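Local coordinates for protein poly-gamma-glutamate hydrolase (Bacillus phage phiNIT1, PDB 3A9L) that is a zinc peptidase that hydrolyses the gamma-glutamyl linkages of bacterial poly-gamma-glutamate, at residues A16-V19 and G20-Y23; S38-A41 and G42-V46; G47-E50 and L51-V55; H78-S81 and T82-D85. One frame throughout, in Å; residues are numbered along the deposited sequence.

Interaction 1 (A16-V19 and G20-Y23); sequences AETV and GVAY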
loop_
_atom_site.group_PDB
_atom_site.type_symbol
_atom_site.label_atom_id
_atom_site.label_comp_id
_atom_site.label_asym_id
_atom_site.label_seq_id
_atom_site.Cartn_x
_atom_site.Cartn_y
_atom_site.Cartn_z
ATOM N N ALA A 16 -7.651 -12.943 -15.458
ATOM C CA ALA A 16 -8.802 -13.804 -15.213
ATOM C C ALA A 16 -9.573 -13.478 -13.935
ATOM O O ALA A 16 -10.788 -13.670 -13.885
ATOM C CB ALA A 16 -8.357 -15.229 -15.200
ATOM N N GLU A 17 -8.867 -13.010 -12.899
ATOM C CA GLU A 17 -9.470 -12.799 -11.579
ATOM C C GLU A 17 -9.850 -11.340 -11.455
ATOM O O GLU A 17 -9.341 -10.530 -12.210
ATOM C CB GLU A 17 -8.481 -13.176 -10.485
ATOM C CG GLU A 17 -8.016 -14.631 -10.571
ATOM C CD GLU A 17 -9.110 -15.624 -10.174
ATOM O OE1 GLU A 17 -10.154 -15.219 -9.592
ATOM O OE2 GLU A 17 -8.896 -16.821 -10.414
ATOM N N THR A 18 -10.759 -11.019 -10.538
ATOM C CA THR A 18 -11.256 -9.631 -10.329
ATOM C C THR A 18 -10.586 -9.026 -9.097
ATOM O O THR A 18 -10.650 -9.585 -8.030
ATOM C CB THR A 18 -12.818 -9.649 -10.188
ATOM O OG1 THR A 18 -13.374 -9.879 -11.486
ATOM C CG2 THR A 18 -13.426 -8.351 -9.604
ATOM N N VAL A 19 -9.912 -7.888 -9.248
ATOM C CA VAL A 19 -9.258 -7.302 -8.084
ATOM C C VAL A 19 -10.304 -6.815 -7.087
ATOM O O VAL A 19 -11.385 -6.333 -7.478
ATOM C CB VAL A 19 -8.264 -6.229 -8.480
ATOM C CG1 VAL A 19 -8.970 -5.053 -9.127
ATOM C CG2 VAL A 19 -7.426 -5.795 -7.271
ATOM N N GLY A 20 -9.999 -6.983 -5.812
ATOM C CA GLY A 20 -10.922 -6.616 -4.741
ATOM C C GLY A 20 -12.074 -7.605 -4.559
ATOM O O GLY A 20 -12.916 -7.404 -3.672
ATOM N N VAL A 21 -12.116 -8.655 -5.394
ATOM C CA VAL A 21 -12.994 -9.798 -5.147
ATOM C C VAL A 21 -12.203 -11.088 -4.822
ATOM O O VAL A 21 -12.396 -11.662 -3.757
ATOM C CB VAL A 21 -14.079 -10.021 -6.261
ATOM C CG1 VAL A 21 -14.823 -11.325 -6.018
ATOM C CG2 VAL A 21 -15.072 -8.855 -6.316
ATOM N N ALA A 22 -11.334 -11.547 -5.723
ATOM C CA ALA A 22 -10.435 -12.690 -5.425
ATOM C C ALA A 22 -9.081 -12.294 -4.783
ATOM O O ALA A 22 -8.452 -13.102 -4.076
ATOM C CB ALA A 22 -10.190 -13.530 -6.673
ATOM N N TYR A 23 -8.607 -11.070 -5.050
ATOM C CA TYR A 23 -7.318 -10.673 -4.535
ATOM C C TYR A 23 -7.229 -9.138 -4.366
ATOM O O TYR A 23 -7.972 -8.398 -5.004
ATOM C CB TYR A 23 -6.179 -11.167 -5.459
ATOM C CG TYR A 23 -6.025 -10.326 -6.699
ATOM C CD1 TYR A 23 -6.818 -10.567 -7.828
ATOM C CD2 TYR A 23 -5.075 -9.274 -6.748
ATOM C CE1 TYR A 23 -6.662 -9.794 -9.002
ATOM C CE2 TYR A 23 -4.945 -8.498 -7.888
ATOM C CZ TYR A 23 -5.729 -8.759 -9.002
ATOM O OH TYR A 23 -5.585 -8.003 -10.128
HETATM O O HOH W 1 -7.510 -8.336 -12.298
#

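Interaction 2 (S38-A41 and G42-V46); sequences SPHA and GGIEV. With ZN (zinc ion), chain C.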
loop_
_atom_site.group_PDB
_atom_site.type_symbol
_atom_site.label_atom_id
_atom_site.label_comp_id
_atom_site.label_asym_id
_atom_site.label_seq_id
_atom_site.Cartn_x
_atom_site.Cartn_y
_atom_site.Cartn_z
ATOM N N SER A 38 5.010 -10.831 1.252
ATOM C CA SER A 38 4.582 -12.145 0.830
ATOM C C SER A 38 3.801 -12.070 -0.507
ATOM O O SER A 38 2.965 -11.183 -0.700
ATOM C CB SER A 38 3.778 -12.844 1.920
ATOM O OG SER A 38 3.256 -14.057 1.404
ATOM N N PRO A 39 4.119 -12.978 -1.451
ATOM C CA PRO A 39 3.299 -13.075 -2.661
ATOM C C PRO A 39 2.049 -13.940 -2.454
ATOM O O PRO A 39 1.173 -14.002 -3.339
ATOM C CB PRO A 39 4.241 -13.737 -3.671
ATOM C CG PRO A 39 5.196 -14.559 -2.857
ATOM C CD PRO A 39 5.348 -13.806 -1.522
ATOM N N HIS A 40 2.019 -14.619 -1.307
ATOM C CA HIS A 40 0.989 -15.615 -0.945
ATOM C C HIS A 40 0.254 -15.246 0.365
ATOM O O HIS A 40 0.033 -16.093 1.270
ATOM C CB HIS A 40 1.602 -17.042 -0.947
ATOM C CG HIS A 40 2.397 -17.353 -2.190
ATOM N ND1 HIS A 40 3.478 -18.208 -2.201
ATOM C CD2 HIS A 40 2.280 -16.894 -3.460
ATOM C CE1 HIS A 40 4.002 -18.255 -3.412
ATOM N NE2 HIS A 40 3.297 -17.455 -4.194
ATOM N N ALA A 41 -0.140 -13.971 0.462
ATOM C CA ALA A 41 -0.785 -13.454 1.672
ATOM C C ALA A 41 -2.321 -13.586 1.666
ATOM O O ALA A 41 -2.887 -14.194 0.769
ATOM C CB ALA A 41 -0.366 -12.014 1.930
ATOM N N GLY A 42 -2.969 -13.025 2.691
ATOM C CA GLY A 42 -4.414 -13.195 2.895
ATOM C C GLY A 42 -4.656 -14.669 3.106
ATOM O O GLY A 42 -3.919 -15.302 3.853
ATOM N N GLY A 43 -5.670 -15.197 2.424
ATOM C CA GLY A 43 -6.049 -16.620 2.434
ATOM C C GLY A 43 -5.183 -17.635 1.668
ATOM O O GLY A 43 -5.304 -18.836 1.904
ATOM N N ILE A 44 -4.300 -17.188 0.768
ATOM C CA ILE A 44 -3.422 -18.140 0.026
ATOM C C ILE A 44 -2.532 -18.970 0.987
ATOM O O ILE A 44 -2.551 -20.228 0.966
ATOM C CB ILE A 44 -2.563 -17.451 -1.083
ATOM C CG1 ILE A 44 -3.386 -16.449 -1.898
ATOM C CG2 ILE A 44 -1.896 -18.504 -2.000
ATOM C CD1 ILE A 44 -2.562 -15.404 -2.654
ATOM N N GLU A 45 -1.745 -18.282 1.815
ATOM C CA GLU A 45 -1.016 -18.931 2.903
ATOM C C GLU A 45 -1.283 -18.213 4.217
ATOM O O GLU A 45 -0.605 -17.200 4.537
ATOM C CB GLU A 45 0.478 -18.983 2.614
ATOM C CG GLU A 45 0.788 -20.124 1.642
ATOM C CD GLU A 45 2.003 -19.890 0.787
ATOM O OE1 GLU A 45 2.919 -19.147 1.200
ATOM O OE2 GLU A 45 2.066 -20.500 -0.312
ATOM N N VAL A 46 -2.255 -18.740 4.963
ATOM C CA VAL A 46 -2.851 -18.032 6.115
ATOM C C VAL A 46 -1.858 -17.772 7.210
ATOM O O VAL A 46 -1.106 -18.675 7.609
ATOM C CB VAL A 46 -4.131 -18.722 6.641
ATOM C CG1 VAL A 46 -4.659 -18.046 7.918
ATOM C CG2 VAL A 46 -5.221 -18.691 5.562
HETATM ZN ZN ZN C . 4.300 -19.479 -0.619
HETATM O O HOH W 2 5.017 -21.422 0.326
#

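Interaction 3 (G47-E50 and L51-V55); sequences GTTE and LIYRV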
loop_
_atom_site.group_PDB
_atom_site.type_symbol
_atom_site.label_atom_id
_atom_site.label_comp_id
_atom_site.label_asym_id
_atom_site.label_seq_id
_atom_site.Cartn_x
_atom_site.Cartn_y
_atom_site.Cartn_z
ATOM N N GLY A 47 -1.834 -16.507 7.646
ATOM C CA GLY A 47 -0.953 -16.020 8.698
ATOM C C GLY A 47 0.205 -15.136 8.263
ATOM O O GLY A 47 0.827 -14.455 9.095
ATOM N N THR A 48 0.555 -15.191 6.980
ATOM C CA THR A 48 1.609 -14.330 6.438
ATOM C C THR A 48 1.264 -12.835 6.544
ATOM O O THR A 48 2.120 -12.007 6.874
ATOM C CB THR A 48 1.907 -14.677 4.956
ATOM O OG1 THR A 48 0.672 -14.844 4.272
ATOM C CG2 THR A 48 2.681 -15.986 4.854
ATOM N N THR A 49 0.026 -12.482 6.228
ATOM C CA THR A 49 -0.414 -11.089 6.359
ATOM C C THR A 49 -0.166 -10.541 7.749
ATOM O O THR A 49 0.406 -9.464 7.890
ATOM C CB THR A 49 -1.924 -10.943 6.044
ATOM O OG1 THR A 49 -2.137 -11.150 4.653
ATOM C CG2 THR A 49 -2.443 -9.547 6.416
ATOM N N GLU A 50 -0.560 -11.312 8.770
ATOM C CA GLU A 50 -0.582 -10.818 10.170
ATOM C C GLU A 50 0.832 -10.774 10.720
ATOM O O GLU A 50 1.193 -9.865 11.469
ATOM C CB GLU A 50 -1.478 -11.701 11.052
ATOM C CG GLU A 50 -3.001 -11.637 10.682
ATOM C CD GLU A 50 -3.427 -12.432 9.447
ATOM O OE1 GLU A 50 -2.801 -13.451 9.097
ATOM O OE2 GLU A 50 -4.438 -12.028 8.807
ATOM N N LEU A 51 1.628 -11.770 10.347
ATOM C CA LEU A 51 3.018 -11.767 10.770
ATOM C C LEU A 51 3.757 -10.635 10.104
ATOM O O LEU A 51 4.582 -10.021 10.731
ATOM C CB LEU A 51 3.698 -13.120 10.522
ATOM C CG LEU A 51 5.212 -13.172 10.767
ATOM C CD1 LEU A 51 5.557 -12.924 12.264
ATOM C CD2 LEU A 51 5.807 -14.453 10.250
ATOM N N ILE A 52 3.477 -10.361 8.832
ATOM C CA ILE A 52 4.177 -9.259 8.161
ATOM C C ILE A 52 3.795 -7.912 8.789
ATOM O O ILE A 52 4.652 -7.036 8.962
ATOM C CB ILE A 52 3.958 -9.273 6.660
ATOM C CG1 ILE A 52 4.913 -10.299 6.033
ATOM C CG2 ILE A 52 4.155 -7.873 6.065
ATOM C CD1 ILE A 52 4.465 -10.826 4.725
ATOM N N TYR A 53 2.521 -7.762 9.131
ATOM C CA TYR A 53 2.033 -6.529 9.782
ATOM C C TYR A 53 2.804 -6.219 11.051
ATOM O O TYR A 53 3.244 -5.084 11.256
ATOM C CB TYR A 53 0.561 -6.661 10.123
ATOM C CG TYR A 53 -0.360 -6.259 9.006
ATOM C CD1 TYR A 53 -0.101 -6.627 7.689
ATOM C CD2 TYR A 53 -1.488 -5.525 9.270
ATOM C CE1 TYR A 53 -0.945 -6.254 6.675
ATOM C CE2 TYR A 53 -2.344 -5.150 8.265
ATOM C CZ TYR A 53 -2.065 -5.513 6.970
ATOM O OH TYR A 53 -2.927 -5.124 5.983
ATOM N N ARG A 54 2.946 -7.237 11.896
ATOM C CA ARG A 54 3.630 -7.149 13.174
ATOM C C ARG A 54 5.139 -6.896 12.979
ATOM O O ARG A 54 5.741 -6.078 13.697
ATOM C CB ARG A 54 3.384 -8.451 13.975
ATOM C CG ARG A 54 3.880 -8.468 15.455
ATOM C CD ARG A 54 3.121 -7.421 16.299
ATOM N NE ARG A 54 3.693 -7.307 17.632
ATOM C CZ ARG A 54 3.607 -6.218 18.387
ATOM N NH1 ARG A 54 2.968 -5.140 17.933
ATOM N NH2 ARG A 54 4.162 -6.205 19.593
ATOM N N VAL A 55 5.762 -7.606 12.030
ATOM C CA VAL A 55 7.184 -7.366 11.754
ATOM C C VAL A 55 7.449 -5.936 11.263
ATOM O O VAL A 55 8.476 -5.307 11.589
ATOM C CB VAL A 55 7.796 -8.402 10.754
ATOM C CG1 VAL A 55 9.237 -8.024 10.413
ATOM C CG2 VAL A 55 7.810 -9.781 11.383
#

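Interaction 4 (H78-S81 and T82-D85); sequences HVTS and THFD. With PO4 (phosphate ion), chain D.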
loop_
_atom_site.group_PDB
_atom_site.type_symbol
_atom_site.label_atom_id
_atom_site.label_comp_id
_atom_site.label_asym_id
_atom_site.label_seq_id
_atom_site.Cartn_x
_atom_site.Cartn_y
_atom_site.Cartn_z
ATOM N N HIS A 78 -2.288 -18.888 -6.205
ATOM C CA HIS A 78 -0.890 -19.159 -5.901
ATOM C C HIS A 78 -0.051 -19.166 -7.157
ATOM O O HIS A 78 -0.258 -20.000 -8.045
ATOM C CB HIS A 78 -0.735 -20.472 -5.110
ATOM C CG HIS A 78 0.684 -20.817 -4.776
ATOM N ND1 HIS A 78 1.480 -21.581 -5.607
ATOM C CD2 HIS A 78 1.446 -20.519 -3.698
ATOM C CE1 HIS A 78 2.671 -21.729 -5.061
ATOM N NE2 HIS A 78 2.677 -21.097 -3.899
ATOM N N VAL A 79 0.892 -18.221 -7.224
ATOM C CA VAL A 79 1.927 -18.235 -8.231
ATOM C C VAL A 79 3.269 -18.379 -7.511
ATOM O O VAL A 79 3.717 -17.498 -6.767
ATOM C CB VAL A 79 1.825 -17.018 -9.195
ATOM C CG1 VAL A 79 3.024 -16.921 -10.105
ATOM C CG2 VAL A 79 0.536 -17.150 -10.080
ATOM N N THR A 80 3.887 -19.532 -7.700
ATOM C CA THR A 80 5.148 -19.813 -7.056
ATOM C C THR A 80 6.147 -18.641 -7.167
ATOM O O THR A 80 6.159 -17.921 -8.174
ATOM C CB THR A 80 5.740 -21.100 -7.630
ATOM O OG1 THR A 80 6.639 -21.677 -6.674
ATOM C CG2 THR A 80 6.430 -20.829 -8.978
ATOM N N SER A 81 6.978 -18.457 -6.138
ATOM C CA SER A 81 7.933 -17.313 -6.057
ATOM C C SER A 81 8.921 -17.164 -7.216
ATOM O O SER A 81 9.291 -16.039 -7.589
ATOM C CB SER A 81 8.731 -17.343 -4.742
ATOM O OG SER A 81 7.918 -17.686 -3.638
ATOM N N THR A 82 9.381 -18.282 -7.784
ATOM C CA THR A 82 10.235 -18.184 -8.966
ATOM C C THR A 82 9.510 -17.603 -10.211
ATOM O O THR A 82 10.169 -17.280 -11.184
ATOM C CB THR A 82 10.784 -19.549 -9.375
ATOM O OG1 THR A 82 9.676 -20.409 -9.646
ATOM C CG2 THR A 82 11.686 -20.152 -8.282
ATOM N N HIS A 83 8.177 -17.521 -10.182
ATOM C CA HIS A 83 7.351 -17.121 -11.351
ATOM C C HIS A 83 6.577 -15.842 -11.051
ATOM O O HIS A 83 5.834 -15.308 -11.893
ATOM C CB HIS A 83 6.362 -18.233 -11.727
ATOM C CG HIS A 83 7.023 -19.470 -12.240
ATOM N ND1 HIS A 83 6.319 -20.517 -12.785
ATOM C CD2 HIS A 83 8.330 -19.813 -12.322
ATOM C CE1 HIS A 83 7.161 -21.455 -13.174
ATOM N NE2 HIS A 83 8.389 -21.051 -12.908
ATOM N N PHE A 84 6.788 -15.350 -9.841
ATOM C CA PHE A 84 5.935 -14.301 -9.320
ATOM C C PHE A 84 6.493 -13.006 -9.805
ATOM O O PHE A 84 7.634 -12.626 -9.506
ATOM C CB PHE A 84 5.828 -14.345 -7.800
ATOM C CG PHE A 84 4.876 -13.311 -7.233
ATOM C CD1 PHE A 84 5.325 -12.033 -6.940
ATOM C CD2 PHE A 84 3.549 -13.625 -6.999
ATOM C CE1 PHE A 84 4.476 -11.091 -6.419
ATOM C CE2 PHE A 84 2.685 -12.682 -6.483
ATOM C CZ PHE A 84 3.150 -11.432 -6.174
ATOM N N ASP A 85 5.660 -12.340 -10.578
ATOM C CA ASP A 85 6.121 -11.214 -11.363
ATOM C C ASP A 85 5.192 -9.995 -11.261
ATOM O O ASP A 85 5.225 -9.134 -12.113
ATOM C CB ASP A 85 6.345 -11.656 -12.831
ATOM C CG ASP A 85 5.047 -11.870 -13.609
ATOM O OD1 ASP A 85 4.032 -12.209 -13.004
ATOM O OD2 ASP A 85 5.062 -11.726 -14.852
HETATM P P PO4 D . 6.166 -21.219 -3.053
HETATM O O1 PO4 D . 5.926 -22.018 -4.317
HETATM O O2 PO4 D . 7.192 -21.875 -2.143
HETATM O O3 PO4 D . 6.712 -19.898 -3.524
HETATM O O4 PO4 D . 4.884 -21.037 -2.288
HETATM O O HOH W 3 9.163 -20.736 -5.885
#

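Interaction 1 (A16-V19 and G20-Y23)
Tyr-23 folds its ring back under Val-19, whose CA lies over one ring face, 4.1 Å from the ring centroid and displaced toward the rim, a CH-pi contact. The isopropyl group continues the cover: Val-19 CB stands 3.6 Å from Tyr-23 CZ, and Val-19 CG2 reaches the CE2 side of the ring. With CG of Tyr-23 set between its own backbone N and carbonyl carbon (chi1 77°), the ring turns back along the chain instead of outward. Its hydroxyl shares a water with the backbone, Tyr-23 OH and Glu-17 O each 2.9 Å from that water, which donates to Glu-17 O.

Behind this lies a tight reversal. Thr-18 O takes two N-H groups: Ala-22 N at 3.1 Å, nearly in line with the carbonyl, and Val-21 N at 3.2 Å from well above the carbonyl plane. Gly-20, at positive phi, makes the bend, and outside it the methyls Thr-18 CG2 and Val-21 CG2 meet at 3.7 Å. Glu-17 bends at chi2 (-72°) and lays OE1 against Ala-22 CB, 3.4 Å away, while OE2 forms a salt bridge with Arg-76.

Phe-66 packs against the Tyr-23 ring, and Arg-29 of the second subunit also touches Tyr-23. Two N-H donors thus satisfy Thr-18 O and fix the reversal between helix 10-16 and strand 23-29, while the water satisfies Glu-17 O and sets the phenol.

Interaction 2 (S38-A41 and G42-V46)
His-40 and Glu-45 are brought together by a tight backbone reversal. The chain turns a corner at Pro-39 and His-40, then makes a type II' beta turn from Ala-41 to Ile-44, with Gly-42 at positive phi. Glu-45 N donates to His-40 O at 2.9 Å, arriving from above the carbonyl plane with a bent N-H...O angle of 131°; the turn's own bond, Ile-44 N to Ala-41 O at 3.3 Å, is weak. Across the corner, Ser-38 OG accepts from His-40 N at 3.0 Å, an ST turn.

The side chains of His-40 and Glu-45 then run side by side in the same direction, imidazole and carboxylate planes 77° apart, and converge on the zinc ion. His-40 ND1 binds it at 2.2 Å, and the carboxylate chelates it through Glu-45 OE1 at 2.3 Å and OE2 at 2.5 Å; a water, His-103 ND1 and an oxygen of a bound phosphate complete the shell. Glu-45 reaches the metal because its chain is extended beyond CG (chi2 152°), which also lays OE1 3.3 Å from His-40 CB. Second-shell bonds fix both ligands: His-40 NE2 donates to Val-79 O, and Glu-45 OE1 accepts from Gly-104 N. Pro-39 CG sits over the centre of one face of the imidazole, while Ile-44 CG2 packs 3.9 Å from His-40 CB.

The site lies where strand 34-42 ends and the loop to helix 48-59 begins. Ala-41 is hydrogen-bonded to strand 62-68 through Phe-66 and Gly-68, Ile-44 rests on Phe-66, and Thr-48 and Thr-49 of the helix pack against Ala-41.

Interaction 3 (G47-E50 and L51-V55)
Ile-52 N donates to Thr-48 O at 2.9 Å, the shortest of the helix bonds between 47-50 and 51-55, with the donor tilted 27° from the carbonyl plane. The same carbonyl is flanked by the Ile-52 side chain, with CG1 and CD1 each 3.4 Å from Thr-48 O. Ile-52 CG1 lies beside its own backbone N (chi1 -81°) and CD1 extends from there (chi2 156°), which directs this branch back along the helix. The neighbouring bonds repeat the alpha-helical pattern: Leu-51 N to Gly-47 O at 3.1 Å, and Arg-54 N to Glu-50 O at 3.2 Å. Gly-47, at positive phi in the N-cap position, thus supplies the acceptor of the first of these i to i+4 links.

Thr-49 and Tyr-53, one turn apart, lie alongside each other and point the same way. The threonine methyl does the touching, Thr-49 CG2 approaching Tyr-53 CE1 to 3.6 Å, though the exact setting of the ring is uncertain. Thr-49 OG1 turns to other work, bonded to Gln-67 and to the backbone N of Gly-42, whereas the phenol of Tyr-53 reaches Glu-26. Thr-48 OG1 bonds to Glu-45 O and more weakly to His-40 O, tying the first turn to the main chain of two zinc ligands.

The helix is the connection in the beta-alpha-beta unit formed by strand 34-42, helix 48-59 and strand 62-68. Ile-52 lies on Ser-38, Leu-63, Leu-65 and Phe-102 of the sheet, while Leu-51 also reaches Phe-192 and Ala-196 of helix 190-209.

Interaction 4 (H78-S81 and T82-D85)
Thr-80 and His-83 cross at an angle, the threonine methyl perched over one face of the imidazole. Thr-80 CG2 lies 3.9 Å from the ring centroid in a CH-pi contact shifted toward the CG side of the rim, with Thr-82 OG1 3.3 Å from the same methyl. The torsion of Thr-80 divides its two branches: OG1 is opposite the backbone N (chi1 -156°) and faces a bound phosphate, while CG2 turns to the following residues. His-83 N donates to Thr-80 O at 2.9 Å, from above the carbonyl plane, which keeps the imidazole within reach of the methyl; Phe-84 N adds a weak bond to Ser-81 O. On another side of the turn, Val-79 CG1 touches His-83 CB, and Val-79 CB lies rather loosely near Phe-84 CD2.

The phosphate, probably from the crystallisation liquor, is gripped from several directions. The ring edge of His-78 meets it almost head-on, NE2 donating to phosphate O4 at 2.7 Å with an N-H...O angle of 175°, and Asp-5 holds the ring's ND1. The same O4 is also a ligand of the zinc ion. Ser-81 gives two bonds to phosphate O3, from its backbone N at 3.0 Å and from OG at a short 2.5 Å; the bond from Thr-80 OG1 to O1 is very short and its exact length uncertain. A water bridges Thr-80 OG1 and Thr-82 N.

Ser-81 also packs on His-40. Such a cluster of histidine, hydroxyl and backbone N-H donors, joined by the metal itself, is characteristic of an anion-binding pocket beside the zinc.

Interaction 2 is the hub, holding two of the three protein ligands of the zinc ion. Interaction 4 meets it directly: His-40 NE2 lies 2.6 Å from Val-79 O, Pro-39 CB packs 3.4 Å from Phe-84 CE2, and the phosphate held by 78-81 also binds the zinc ion, its O4 about 2.4 Å from the metal. Interaction 3 touches it at the start of helix 48-59, Thr-49 OG1 lying 2.8 Å from Gly-42 N; interactions 3 and 4 lie on opposite sides of the chain's centre, their own centres about 19 Å apart. Interaction 1 stays peripheral, its nearest atoms about 6 Å from interaction 2, at the entrance to strand 23-29 and beside the second subunit.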